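Local coordinates for protein Cel44C (Paenibacillus polymyxa, PDB 2YIH) that hydrolyses internal beta-1,4-glucan linkages as a family 44 endo-glucanase and xyloglucanase, this chain being the catalytic GH44 part of a longer protein, at residues N399-A404 against F480-S485; I430-H436 against L449-S455. The protein carries 8 engineered substitutions. All coordinates share one frame; numbering follows the deposited sequence.

Contact 1 of 2, residues N399-A404 against F480-S485; sequences NYVSAA and FDKNSS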
loop_
_atom_site.group_PDB
_atom_site.type_symbol
_atom_site.label_atom_id
_atom_site.label_comp_id
_atom_site.label_asym_id
_atom_site.label_seq_id
_atom_site.Cartn_x
_atom_site.Cartn_y
_atom_site.Cartn_z
ATOM N N ASN A 399 12.331 0.215 -12.877
ATOM C CA ASN A 399 12.569 -1.103 -13.471
ATOM C C ASN A 399 12.742 -2.189 -12.429
ATOM O O ASN A 399 12.297 -3.301 -12.643
ATOM C CB ASN A 399 13.803 -1.081 -14.375
ATOM C CG ASN A 399 13.556 -0.320 -15.660
ATOM O OD1 ASN A 399 12.505 -0.476 -16.314
ATOM N ND2 ASN A 399 14.482 0.568 -15.986
ATOM N N TYR A 400 13.435 -1.875 -11.333
ATOM C CA TYR A 400 13.714 -2.922 -10.333
ATOM C C TYR A 400 12.558 -3.139 -9.357
ATOM O O TYR A 400 12.388 -4.252 -8.814
ATOM C CB TYR A 400 15.061 -2.690 -9.645
ATOM C CG TYR A 400 16.236 -3.274 -10.418
ATOM C CD1 TYR A 400 16.437 -4.650 -10.480
ATOM C CD2 TYR A 400 17.092 -2.434 -11.158
ATOM C CE1 TYR A 400 17.516 -5.200 -11.172
ATOM C CE2 TYR A 400 18.179 -2.967 -11.851
ATOM C CZ TYR A 400 18.350 -4.337 -11.902
ATOM O OH TYR A 400 19.420 -4.874 -12.597
ATOM N N VAL A 401 11.694 -2.127 -9.185
ATOM C CA VAL A 401 10.437 -2.371 -8.451
ATOM C C VAL A 401 9.530 -3.283 -9.266
ATOM O O VAL A 401 8.963 -4.247 -8.743
ATOM C CB VAL A 401 9.736 -1.039 -8.075
ATOM C CG1 VAL A 401 8.348 -1.334 -7.420
ATOM C CG2 VAL A 401 10.625 -0.284 -7.097
ATOM N N SER A 402 9.392 -2.992 -10.554
ATOM C CA SER A 402 8.571 -3.828 -11.414
ATOM C C SER A 402 9.136 -5.244 -11.426
ATOM O O SER A 402 8.371 -6.197 -11.424
ATOM C CB SER A 402 8.491 -3.249 -12.831
ATOM O OG SER A 402 7.781 -2.010 -12.843
ATOM N N ALA A 403 10.462 -5.378 -11.438
ATOM C CA ALA A 403 11.081 -6.724 -11.384
ATOM C C ALA A 403 10.648 -7.531 -10.157
ATOM O O ALA A 403 10.272 -8.684 -10.272
ATOM C CB ALA A 403 12.643 -6.641 -11.409
ATOM N N ALA A 404 10.616 -6.874 -9.007
ATOM C CA ALA A 404 10.213 -7.543 -7.754
ATOM C C ALA A 404 8.779 -8.038 -7.858
ATOM O O ALA A 404 8.499 -9.195 -7.490
ATOM C CB ALA A 404 10.384 -6.600 -6.545
ATOM N N PHE A 480 16.379 -12.231 -11.272
ATOM C CA PHE A 480 16.934 -10.985 -11.810
ATOM C C PHE A 480 18.123 -10.654 -10.948
ATOM O O PHE A 480 18.295 -11.227 -9.874
ATOM C CB PHE A 480 15.894 -9.829 -11.824
ATOM C CG PHE A 480 15.399 -9.396 -10.443
ATOM C CD1 PHE A 480 16.161 -8.527 -9.648
ATOM C CD2 PHE A 480 14.148 -9.820 -9.959
ATOM C CE1 PHE A 480 15.703 -8.083 -8.381
ATOM C CE2 PHE A 480 13.675 -9.393 -8.704
ATOM C CZ PHE A 480 14.415 -8.488 -7.934
ATOM N N ASP A 481 18.985 -9.784 -11.431
ATOM C CA ASP A 481 20.172 -9.424 -10.689
ATOM C C ASP A 481 20.636 -8.043 -11.150
ATOM O O ASP A 481 19.863 -7.319 -11.793
ATOM C CB ASP A 481 21.272 -10.499 -10.870
ATOM C CG ASP A 481 21.766 -10.637 -12.321
ATOM O OD1 ASP A 481 21.475 -9.762 -13.170
ATOM O OD2 ASP A 481 22.591 -11.587 -12.571
ATOM N N LYS A 482 21.870 -7.661 -10.829
ATOM C CA LYS A 482 22.352 -6.315 -11.170
ATOM C C LYS A 482 22.572 -6.102 -12.663
ATOM O O LYS A 482 22.701 -4.962 -13.125
ATOM C CB LYS A 482 23.640 -5.991 -10.417
ATOM C CG LYS A 482 24.888 -6.534 -11.090
ATOM C CD LYS A 482 26.120 -6.224 -10.249
ATOM C CE LYS A 482 27.372 -6.799 -10.905
ATOM N NZ LYS A 482 28.568 -6.506 -10.051
ATOM N N ASN A 483 22.640 -7.192 -13.415
ATOM C CA ASN A 483 22.942 -7.109 -14.848
ATOM C C ASN A 483 21.681 -6.975 -15.692
ATOM O O ASN A 483 21.737 -6.486 -16.828
ATOM C CB ASN A 483 23.707 -8.364 -15.299
ATOM C CG ASN A 483 25.010 -8.537 -14.551
ATOM O OD1 ASN A 483 25.271 -9.603 -13.964
ATOM N ND2 ASN A 483 25.775 -7.466 -14.465
ATOM N N SER A 484 20.565 -7.467 -15.156
ATOM C CA SER A 484 19.326 -7.517 -15.910
ATOM C C SER A 484 18.137 -7.458 -14.973
ATOM O O SER A 484 17.970 -8.326 -14.104
ATOM C CB SER A 484 19.207 -8.787 -16.789
ATOM O OG SER A 484 18.067 -8.663 -17.688
ATOM N N SER A 485 17.309 -6.434 -15.163
ATOM C CA SER A 485 16.072 -6.324 -14.424
ATOM C C SER A 485 14.952 -7.198 -14.993
ATOM O O SER A 485 14.016 -7.536 -14.262
ATOM C CB SER A 485 15.623 -4.859 -14.332
ATOM O OG SER A 485 15.505 -4.322 -15.636
#

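Contact 2 of 2, residues I430-H436 against L449-S455; sequences IVNSSVH and LVVMNKS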
loop_
_atom_site.group_PDB
_atom_site.type_symbol
_atom_site.label_atom_id
_atom_site.label_comp_id
_atom_site.label_asym_id
_atom_site.label_seq_id
_atom_site.Cartn_x
_atom_site.Cartn_y
_atom_site.Cartn_z
ATOM N N ILE A 430 20.143 -14.149 8.422
ATOM C CA ILE A 430 19.087 -13.189 8.080
ATOM C C ILE A 430 19.625 -11.857 7.595
ATOM O O ILE A 430 18.849 -11.012 7.148
ATOM C CB ILE A 430 18.089 -12.956 9.233
ATOM C CG1 ILE A 430 18.751 -12.217 10.395
ATOM C CG2 ILE A 430 17.457 -14.276 9.665
ATOM C CD1 ILE A 430 17.724 -11.640 11.388
ATOM N N VAL A 431 20.944 -11.675 7.659
ATOM C CA VAL A 431 21.560 -10.426 7.179
ATOM C C VAL A 431 21.825 -10.520 5.669
ATOM O O VAL A 431 21.480 -9.615 4.866
ATOM C CB VAL A 431 22.879 -10.105 7.947
ATOM C CG1 VAL A 431 23.483 -8.817 7.401
ATOM C CG2 VAL A 431 22.620 -9.958 9.451
ATOM N N ASN A 432 22.528 -11.575 5.270
ATOM C CA ASN A 432 22.900 -11.729 3.882
ATOM C C ASN A 432 21.839 -12.359 3.013
ATOM O O ASN A 432 21.926 -12.254 1.795
ATOM C CB ASN A 432 24.219 -12.525 3.763
ATOM C CG ASN A 432 25.382 -11.726 4.269
ATOM O OD1 ASN A 432 25.637 -10.627 3.759
ATOM N ND2 ASN A 432 26.003 -12.185 5.365
ATOM N N SER A 433 20.835 -13.004 3.618
ATOM C CA SER A 433 19.784 -13.639 2.801
ATOM C C SER A 433 18.399 -13.311 3.349
ATOM O O SER A 433 18.255 -12.929 4.520
ATOM C CB SER A 433 19.938 -15.164 2.763
ATOM O OG SER A 433 19.563 -15.748 4.024
ATOM N N SER A 434 17.397 -13.475 2.490
ATOM C CA SER A 434 16.014 -13.588 2.938
ATOM C C SER A 434 15.356 -14.648 2.075
ATOM O O SER A 434 15.789 -14.907 0.939
ATOM C CB SER A 434 15.277 -12.262 2.748
ATOM O OG SER A 434 15.801 -11.301 3.646
ATOM N N VAL A 435 14.300 -15.265 2.593
ATOM C CA VAL A 435 13.660 -16.351 1.868
ATOM C C VAL A 435 12.186 -16.475 2.295
ATOM O O VAL A 435 11.834 -16.289 3.469
ATOM C CB VAL A 435 14.404 -17.705 2.137
ATOM C CG1 VAL A 435 14.454 -17.971 3.650
ATOM C CG2 VAL A 435 13.721 -18.850 1.350
ATOM N N HIS A 436 11.341 -16.687 1.307
ATOM C CA HIS A 436 9.900 -16.806 1.519
ATOM C C HIS A 436 9.371 -17.983 0.737
ATOM O O HIS A 436 9.733 -18.170 -0.421
ATOM C CB HIS A 436 9.249 -15.531 1.018
ATOM C CG HIS A 436 9.769 -14.305 1.705
ATOM N ND1 HIS A 436 9.496 -14.018 3.024
ATOM C CD2 HIS A 436 10.566 -13.307 1.253
ATOM C CE1 HIS A 436 10.119 -12.902 3.362
ATOM N NE2 HIS A 436 10.774 -12.448 2.301
ATOM N N LEU A 449 9.612 -20.963 -3.881
ATOM C CA LEU A 449 10.577 -20.362 -2.963
ATOM C C LEU A 449 11.119 -19.107 -3.603
ATOM O O LEU A 449 11.587 -19.155 -4.743
ATOM C CB LEU A 449 11.769 -21.287 -2.707
ATOM C CG LEU A 449 11.471 -22.720 -2.305
ATOM C CD1 LEU A 449 12.827 -23.439 -2.132
ATOM C CD2 LEU A 449 10.634 -22.806 -1.017
ATOM N N VAL A 450 11.036 -17.984 -2.901
ATOM C CA VAL A 450 11.730 -16.756 -3.368
ATOM C C VAL A 450 12.899 -16.536 -2.421
ATOM O O VAL A 450 12.729 -16.506 -1.192
ATOM C CB VAL A 450 10.763 -15.525 -3.416
ATOM C CG1 VAL A 450 11.578 -14.200 -3.605
ATOM C CG2 VAL A 450 9.784 -15.673 -4.551
ATOM N N VAL A 451 14.107 -16.525 -2.978
ATOM C CA VAL A 451 15.321 -16.386 -2.180
ATOM C C VAL A 451 16.202 -15.255 -2.737
ATOM O O VAL A 451 16.232 -14.993 -3.958
ATOM C CB VAL A 451 16.097 -17.734 -2.095
ATOM C CG1 VAL A 451 16.560 -18.222 -3.486
ATOM C CG2 VAL A 451 17.273 -17.624 -1.102
ATOM N N MET A 452 16.875 -14.546 -1.856
ATOM C CA MET A 452 17.720 -13.450 -2.326
ATOM C C MET A 452 19.011 -13.334 -1.551
ATOM O O MET A 452 19.048 -13.629 -0.355
ATOM C CB MET A 452 16.949 -12.127 -2.301
ATOM C CG MET A 452 16.588 -11.628 -0.891
ATOM S SD MET A 452 14.979 -10.807 -0.822
ATOM C CE MET A 452 13.902 -12.263 -0.942
ATOM N N ASN A 453 20.062 -12.878 -2.244
ATOM C CA ASN A 453 21.339 -12.546 -1.627
ATOM C C ASN A 453 21.541 -11.031 -1.618
ATOM O O ASN A 453 21.646 -10.403 -2.697
ATOM C CB ASN A 453 22.465 -13.228 -2.437
ATOM C CG ASN A 453 23.833 -13.096 -1.773
ATOM O OD1 ASN A 453 24.031 -12.290 -0.873
ATOM N ND2 ASN A 453 24.801 -13.842 -2.291
ATOM N N LYS A 454 21.565 -10.462 -0.406
ATOM C CA LYS A 454 21.710 -9.020 -0.178
ATOM C C LYS A 454 23.182 -8.592 -0.107
ATOM O O LYS A 454 23.492 -7.392 -0.040
ATOM C CB LYS A 454 21.015 -8.621 1.131
ATOM C CG LYS A 454 19.494 -8.852 1.134
ATOM C CD LYS A 454 18.876 -8.564 2.494
ATOM C CE LYS A 454 18.943 -9.780 3.401
ATOM N NZ LYS A 454 18.474 -9.448 4.765
ATOM N N SER A 455 24.095 -9.567 -0.078
ATOM C CA SER A 455 25.528 -9.218 -0.076
ATOM C C SER A 455 25.905 -8.511 -1.366
ATOM O O SER A 455 25.501 -8.921 -2.461
ATOM C CB SER A 455 26.427 -10.444 0.068
ATOM O OG SER A 455 27.809 -10.030 -0.025
#

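Contact 1 of 2, residues N399-A404 against F480-S485
Tyr400 points its hydroxyl into the turn 481-484: OH donates to Asp481 O at 2.6 Å, in the carbonyl plane and on a lone pair, with a C=O...donor angle of 144°. One face of its ring carries Ser485 CB in a CH-pi contact, 3.7 Å from the centroid. Phe480 meets the same ring in plane at its edge, CD1 lying 3.9 Å from Tyr400 CE1. With chi1 at 64°, Phe480 CG is wedged between the N and C of its own backbone, which turns one ring face to the methyl of Ala403; CB sits 3.9 Å from the centroid, 16° off the normal. Helix 399-409, which follows the last strand of the (beta/alpha)8 barrel, thus docks against the end of strand 474-481 in the beta-sheet domain, while helix 367-382 also touches Phe480 through Ile367 and Thr374. A phenylalanine in place of Tyr400 would probably leave Asp481 O without this donor and the turn less firmly tied to the helix. The turn also has a bond of its own: Asp481 OD1 accepts from Asn483 N at 2.8 Å, an Asx turn, with the donor above the carboxylate plane. Beside the tyrosine, Asn399 CB comes 3.9 Å from Ser485 OG, and Ala403 CB approaches Ser485 O to 3.3 Å.

Contact 2 of 2, residues I430-H436 against L449-S455
Ser434 and Met452 exchange two backbone hydrogen bonds, Met452 N to Ser434 O being 3.0 Å and Ser434 N to Met452 O a longer 3.3 Å. His436 and Val450 form the next hydrogen-bonded pair of this antiparallel hairpin, with Val450 N 2.8 Å from His436 O. Past the strand end the ladder gains one more rung, Lys454 N to Asn432 O at 2.9 Å. The lysine side chain then folds back against the loop 430-432: in one of its two modelled conformers a bend at chi3 (-86°) brings NZ to Ile430 O, 2.9 Å away, and within 3.0 Å of Val431 O, which also accepts a hydrogen bond from Gln311. Asn453 OD1 takes Ser455 N at 2.8 Å, an Asx turn at the strand end. Its ND2 serves Val505 O and Ser458 O, as Asn432 ND2 does Asp429, while Ser433 OG bonds Asp429 O and Thr427. On the face with Ser434, the Met452 chain bends until CE is 4.1 Å from His436 CD2; that imidazole is held at both nitrogens, NE2 by Asp375 and ND1 by Lys382, two residues of helix 367-382. In the conformer described, the Lys454 ammonium would probably be stabilised by the loop's carbonyl oxygens, and the hairpin face with His436 is fastened to the barrel side by polar bonds as well as packing.

Overall arrangement
From the N terminus the chain first runs strand 9-22 through the beta-sheet domain, then builds the eight-stranded parallel barrel that holds the glycan pocket, and leaves it through helix 399-409. Contact 1 starts on that helix and closes only when strand 474-481 and its following turn return, a loop with 75 residues between the segments. Contact 2 closes entirely within this span, a short hairpin with 12 residues between its segments; the two nest and do not cross. Their centres are 15 Å apart, with nearest atoms about 7 Å apart. Contact 1 ties barrel to sheet; contact 2 joins neighbouring strands of that same sheet.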